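Local coordinates for surface layer protein (Geobacillus stearothermophilus, PDB 4UJ7) that binds calcium ions and probably self-assembles into the crystalline surface layer that coats the bacterial cell, this chain covering domains 5 and 6, at residues 117-122 with 133-138; 171-176 with 184-189. One frame throughout, in Å; residues are numbered along the deposited sequence. Where two conformers were deposited one is given.

Overall arrangement
Both contacts lie in the second of the two Big-like regions of this chain and share one antiparallel sheet. Contact 1 ties the calcium-binding loop after strand 110-117 to the start of strand 135-144. Contact 2 pairs strands 171-178 and 181-188, which form a beta hairpin. Strands 135-144 and 181-188 are neighbours, with I186 N 2.8 Å from V136 O and L138 N 2.9 Å from Y184 O. The centres of the contacts are about 10 Å apart. Contact 1 holds one calcium ion and supplies N134 to a second. Contact 2 binds no metal itself, but the V171 side chain is about 7 Å from a bound calcium ion.

Contact 1: residues 117-122 with 133-138; sequences VLDDGK and NNDVQL. With CA (calcium ion), chain C; CA (calcium ion), chain B.
D119, D120 and K122 share one calcium ion with N133 and D135, so this contact is a calcium-binding loop laid against the start of strand 135-144 of a Big-like domain. The ion takes D119 OD2, D120 OD1, N133 OD1, the carbonyl oxygens of K122 and D135, and two waters. N133 OD1 is 2.3 Å from the calcium ion and D119 OD2 is 2.4 Å from it. Two carboxylates in this shell would offset the charge of the ion. One of its waters also hydrogen-bonds to D135 N and OD1. N134 turns away and gives OD1 to a second calcium ion, completed by D124, S126, E129 and waters.

Hydrogen bonds brace the first shell. N133 and D120 meet tip to tip: N133 ND2 donates to the syn lone pair of D120 OD2 at 2.9 Å, with the amide and carboxylate planes 50° apart. K122 N donates to D120 OD1, which closes an Asx turn. The D119 carboxylate bridges ion and strand, since its OD1 accepts from Q137 N at 3.0 Å, from above the carboxylate plane.

Away from the ion, the backbone bond from L118 N to Q137 O extends the pairing of strands 110-117 and 135-144. V117 and L138 form a non-hydrogen-bonded antiparallel pair and lie side by side, with V117 CG2 3.8 Å from L138 CD2. The V136 methyls make van der Waals contacts. CG1, anti to the backbone N (chi1 171°), packs on the D119 carboxylate. CG2 packs against the turn at G121 and K122, with V136 CG2 3.4 Å from G121 C.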
loop_
_atom_site.group_PDB
_atom_site.type_symbol
_atom_site.label_atom_id
_atom_site.label_comp_id
_atom_site.label_asym_id
_atom_site.label_seq_id
_atom_site.Cartn_x
_atom_site.Cartn_y
_atom_site.Cartn_z
ATOM N N VAL A 117 -0.454 -0.227 5.102
ATOM C CA VAL A 117 -0.036 1.176 4.914
ATOM C C VAL A 117 0.376 1.352 3.460
ATOM O O VAL A 117 1.350 0.726 3.004
ATOM C CB VAL A 117 1.144 1.531 5.845
ATOM C CG1 VAL A 117 1.640 2.962 5.610
ATOM C CG2 VAL A 117 0.767 1.300 7.297
ATOM N N LEU A 118 -0.353 2.197 2.734
ATOM C CA LEU A 118 -0.127 2.353 1.284
ATOM C C LEU A 118 1.017 3.303 0.945
ATOM O O LEU A 118 1.697 3.130 -0.073
ATOM C CB LEU A 118 -1.407 2.795 0.592
ATOM C CG LEU A 118 -2.603 1.835 0.627
ATOM C CD1 LEU A 118 -3.831 2.542 0.064
ATOM C CD2 LEU A 118 -2.320 0.540 -0.121
ATOM N N ASP A 119 1.218 4.306 1.788
ATOM C CA ASP A 119 2.262 5.310 1.584
ATOM C C ASP A 119 3.480 4.995 2.461
ATOM O O ASP A 119 3.780 3.822 2.707
ATOM C CB ASP A 119 1.709 6.714 1.852
ATOM C CG ASP A 119 1.306 6.905 3.292
ATOM O OD1 ASP A 119 0.626 6.004 3.852
ATOM O OD2 ASP A 119 1.719 7.933 3.856
ATOM N N ASP A 120 4.178 6.031 2.933
ATOM C CA ASP A 120 5.329 5.846 3.831
ATOM C C ASP A 120 4.976 5.697 5.318
ATOM O O ASP A 120 5.851 5.438 6.128
ATOM C CB ASP A 120 6.365 6.970 3.638
ATOM C CG ASP A 120 5.876 8.336 4.120
ATOM O OD1 ASP A 120 4.680 8.482 4.460
ATOM O OD2 ASP A 120 6.716 9.260 4.150
ATOM N N GLY A 121 3.699 5.858 5.671
ATOM C CA GLY A 121 3.290 5.771 7.083
ATOM C C GLY A 121 3.627 7.001 7.915
ATOM O O GLY A 121 3.501 6.976 9.145
ATOM N N LYS A 122 4.050 8.065 7.240
ATOM C CA LYS A 122 4.486 9.297 7.879
ATOM C C LYS A 122 3.662 10.497 7.427
ATOM O O LYS A 122 3.218 10.558 6.275
ATOM C CB LYS A 122 5.957 9.558 7.555
ATOM C CG LYS A 122 6.871 8.393 7.894
ATOM C CD LYS A 122 8.301 8.664 7.460
ATOM C CE LYS A 122 9.145 7.416 7.680
ATOM N NZ LYS A 122 8.754 6.729 8.944
ATOM N N ASN A 133 3.991 15.755 1.978
ATOM C CA ASN A 133 3.843 14.462 2.631
ATOM C C ASN A 133 2.916 14.613 3.825
ATOM O O ASN A 133 3.330 14.518 4.988
ATOM C CB ASN A 133 5.222 13.950 3.067
ATOM C CG ASN A 133 5.186 12.533 3.617
ATOM O OD1 ASN A 133 4.172 11.829 3.511
ATOM N ND2 ASN A 133 6.281 12.118 4.241
ATOM N N ASN A 134 1.643 14.857 3.527
ATOM C CA ASN A 134 0.718 15.316 4.563
ATOM C C ASN A 134 -0.353 14.321 4.971
ATOM O O ASN A 134 -1.308 14.664 5.682
ATOM C CB ASN A 134 0.111 16.653 4.137
ATOM C CG ASN A 134 1.145 17.774 4.117
ATOM O OD1 ASN A 134 1.964 17.915 5.036
ATOM N ND2 ASN A 134 1.095 18.592 3.068
ATOM N N ASP A 135 -0.194 13.076 4.555
ATOM C CA ASP A 135 -1.138 12.059 4.992
ATOM C C ASP A 135 -0.528 10.687 5.180
ATOM O O ASP A 135 0.651 10.468 4.865
ATOM C CB ASP A 135 -2.409 12.034 4.097
ATOM C CG ASP A 135 -2.202 11.371 2.726
ATOM O OD1 ASP A 135 -1.205 10.661 2.483
ATOM O OD2 ASP A 135 -3.101 11.540 1.880
ATOM N N VAL A 136 -1.338 9.796 5.747
ATOM C CA VAL A 136 -1.123 8.359 5.663
ATOM C C VAL A 136 -2.386 7.798 5.048
ATOM O O VAL A 136 -3.482 8.306 5.283
ATOM C CB VAL A 136 -0.850 7.728 7.051
ATOM C CG1 VAL A 136 -0.837 6.206 6.990
ATOM C CG2 VAL A 136 0.463 8.264 7.611
ATOM N N GLN A 137 -2.223 6.757 4.240
ATOM C CA GLN A 137 -3.343 6.084 3.611
ATOM C C GLN A 137 -3.358 4.627 4.008
ATOM O O GLN A 137 -2.341 3.936 3.883
ATOM C CB GLN A 137 -3.211 6.175 2.098
ATOM C CG GLN A 137 -3.593 7.526 1.540
ATOM C CD GLN A 137 -3.670 7.462 0.038
ATOM O OE1 GLN A 137 -2.699 7.096 -0.631
ATOM N NE2 GLN A 137 -4.833 7.763 -0.495
ATOM N N LEU A 138 -4.511 4.166 4.487
ATOM C CA LEU A 138 -4.665 2.793 4.992
ATOM C C LEU A 138 -5.768 2.029 4.283
ATOM O O LEU A 138 -6.804 2.597 3.924
ATOM C CB LEU A 138 -5.019 2.824 6.492
ATOM C CG LEU A 138 -4.035 3.559 7.404
ATOM C CD1 LEU A 138 -4.617 3.639 8.809
ATOM C CD2 LEU A 138 -2.647 2.918 7.425
HETATM CA CA CA C . 2.835 10.020 3.951
HETATM CA CA CA B . 3.869 19.221 5.500
HETATM O O HOH W 1 3.248 20.741 3.739
HETATM O O HOH W 2 1.410 11.428 2.330
HETATM O O HOH W 3 2.027 20.365 6.543
HETATM O O HOH W 4 3.765 9.378 1.764
#

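Contact 2: residues 171-176 with 184-189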
loop_
_atom_site.group_PDB
_atom_site.type_symbol
_atom_site.label_atom_id
_atom_site.label_comp_id
_atom_site.label_asym_id
_atom_site.label_seq_id
_atom_site.Cartn_x
_atom_site.Cartn_y
_atom_site.Cartn_z
ATOM N N VAL A 171 -3.992 13.355 15.297
ATOM C CA VAL A 171 -4.361 13.119 13.894
ATOM C C VAL A 171 -5.858 12.908 13.723
ATOM O O VAL A 171 -6.551 12.523 14.673
ATOM C CB VAL A 171 -3.610 11.908 13.280
ATOM C CG1 VAL A 171 -2.109 12.134 13.293
ATOM C CG2 VAL A 171 -3.946 10.617 14.009
ATOM N N ASN A 172 -6.338 13.197 12.520
ATOM C CA ASN A 172 -7.705 12.860 12.118
ATOM C C ASN A 172 -7.696 11.667 11.201
ATOM O O ASN A 172 -6.769 11.505 10.414
ATOM C CB ASN A 172 -8.369 14.041 11.411
ATOM C CG ASN A 172 -9.001 15.027 12.389
ATOM O OD1 ASN A 172 -9.483 14.644 13.464
ATOM N ND2 ASN A 172 -9.012 16.292 12.016
ATOM N N ALA A 173 -8.720 10.828 11.316
ATOM C CA ALA A 173 -8.861 9.625 10.493
ATOM C C ALA A 173 -10.213 9.692 9.828
ATOM O O ALA A 173 -11.245 9.815 10.519
ATOM C CB ALA A 173 -8.752 8.378 11.352
ATOM N N SER A 174 -10.241 9.607 8.498
ATOM C CA SER A 174 -11.488 9.778 7.747
ATOM C C SER A 174 -11.591 8.826 6.556
ATOM O O SER A 174 -10.638 8.725 5.775
ATOM C CB SER A 174 -11.549 11.206 7.217
ATOM O OG SER A 174 -10.385 11.490 6.456
ATOM N N LYS A 175 -12.736 8.160 6.397
ATOM C CA LYS A 175 -12.972 7.306 5.227
ATOM C C LYS A 175 -13.214 8.153 4.000
ATOM O O LYS A 175 -14.046 9.062 4.018
ATOM C CB LYS A 175 -14.208 6.427 5.424
ATOM C CG LYS A 175 -14.010 5.314 6.420
ATOM C CD LYS A 175 -15.258 4.452 6.521
ATOM C CE LYS A 175 -15.117 3.524 7.707
ATOM N NZ LYS A 175 -16.422 3.022 8.218
ATOM N N SER A 176 -12.501 7.842 2.925
ATOM C CA SER A 176 -12.688 8.530 1.657
ATOM C C SER A 176 -13.081 7.492 0.625
ATOM O O SER A 176 -12.287 6.620 0.294
ATOM C CB SER A 176 -11.418 9.259 1.254
ATOM O OG SER A 176 -11.131 10.247 2.235
ATOM N N TYR A 184 -8.731 4.817 4.085
ATOM C CA TYR A 184 -8.795 5.585 5.328
ATOM C C TYR A 184 -7.622 6.574 5.316
ATOM O O TYR A 184 -6.456 6.164 5.235
ATOM C CB TYR A 184 -8.692 4.648 6.532
ATOM C CG TYR A 184 -9.839 4.749 7.522
ATOM C CD1 TYR A 184 -10.031 5.909 8.279
ATOM C CD2 TYR A 184 -10.726 3.679 7.706
ATOM C CE1 TYR A 184 -11.070 6.017 9.191
ATOM C CE2 TYR A 184 -11.771 3.770 8.627
ATOM C CZ TYR A 184 -11.940 4.939 9.368
ATOM O OH TYR A 184 -12.973 5.054 10.285
ATOM N N VAL A 185 -7.935 7.862 5.366
ATOM C CA VAL A 185 -6.937 8.915 5.189
ATOM C C VAL A 185 -6.675 9.561 6.536
ATOM O O VAL A 185 -7.599 10.051 7.201
ATOM C CB VAL A 185 -7.398 9.943 4.144
ATOM C CG1 VAL A 185 -6.358 11.045 3.976
ATOM C CG2 VAL A 185 -7.664 9.258 2.809
ATOM N N ILE A 186 -5.404 9.552 6.923
ATOM C CA ILE A 186 -4.969 10.099 8.209
ATOM C C ILE A 186 -4.233 11.420 7.950
ATOM O O ILE A 186 -3.317 11.477 7.123
ATOM C CB ILE A 186 -4.010 9.105 8.929
ATOM C CG1 ILE A 186 -4.497 7.639 8.834
ATOM C CG2 ILE A 186 -3.810 9.545 10.379
ATOM C CD1 ILE A 186 -5.896 7.418 9.371
ATOM N N THR A 187 -4.620 12.480 8.656
ATOM C CA THR A 187 -3.966 13.789 8.492
ATOM C C THR A 187 -3.656 14.404 9.852
ATOM O O THR A 187 -4.244 14.015 10.866
ATOM C CB THR A 187 -4.861 14.756 7.708
ATOM O OG1 THR A 187 -6.148 14.812 8.334
ATOM C CG2 THR A 187 -5.010 14.324 6.226
ATOM N N ASP A 188 -2.723 15.352 9.877
ATOM C CA ASP A 188 -2.382 16.099 11.102
ATOM C C ASP A 188 -3.594 16.916 11.545
ATOM O O ASP A 188 -4.324 17.469 10.724
ATOM C CB ASP A 188 -1.206 17.026 10.811
ATOM C CG ASP A 188 -0.647 17.699 12.053
ATOM O OD1 ASP A 188 -0.874 17.214 13.175
ATOM O OD2 ASP A 188 0.101 18.700 11.878
ATOM N N ASN A 189 -3.797 16.967 12.859
ATOM C CA ASN A 189 -4.803 17.838 13.472
ATOM C C ASN A 189 -4.199 18.581 14.657
ATOM O O ASN A 189 -4.590 18.366 15.801
ATOM C CB ASN A 189 -6.001 16.998 13.939
ATOM C CG ASN A 189 -7.153 17.852 14.451
ATOM O OD1 ASN A 189 -7.337 18.989 14.020
ATOM N ND2 ASN A 189 -7.936 17.297 15.370
HETATM O O HOH W 5 -8.031 14.452 16.206
HETATM O O HOH W 6 -6.945 16.639 10.062
HETATM O O HOH W 7 -13.650 7.533 11.011
HETATM O O HOH W 8 -8.039 12.834 7.460
#
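K175 CG stands anti to its carbonyl carbon (chi1 -72°), which puts it over one face of the Y184 ring. The lysine chain is extended beyond CG. Chi2 of Y184 (-67°) turns the ring. K175 CG lies 3.8 Å from the ring centroid in a CH-pi contact, offset toward the rim. K175 CE also reaches Y184 CE2. The backbone of A173 borders the ring edge. The polar ends bond outside the two segments: K175 NZ to N155 O, and Y184 OH to I159 N.

I186 lies on the same face as Y184 and A173. Its CD1 is 3.6 Å from A173 CB. Its CG2 meets V171 CB at 3.7 Å. I186 also touches V136 and L138 of the neighbouring strand.

N172, S174, V185 and T187 line the other face. Beyond the strand end, the N172 amide crosses that of N189 with planes 27° apart and N172 ND2 3.4 Å from N189 CG. A water joins N172 OD1, V171 O and N189 ND2. A second joins N172 ND2, T187 OG1 and D188 O, and a third links S174 OG, V185 O and T187 OG1.

The backbones pair N172 with T187 and S174 with V185, two bonds each. N172 N to T187 O is 2.8 Å. I186 CA adds a CA-H...O contact to N172 O. Hydrogen-bonded and non-hydrogen-bonded pairs alternate, as in antiparallel strands. The short connection between 171-178 and 181-188 makes them a beta hairpin of a Big-like domain.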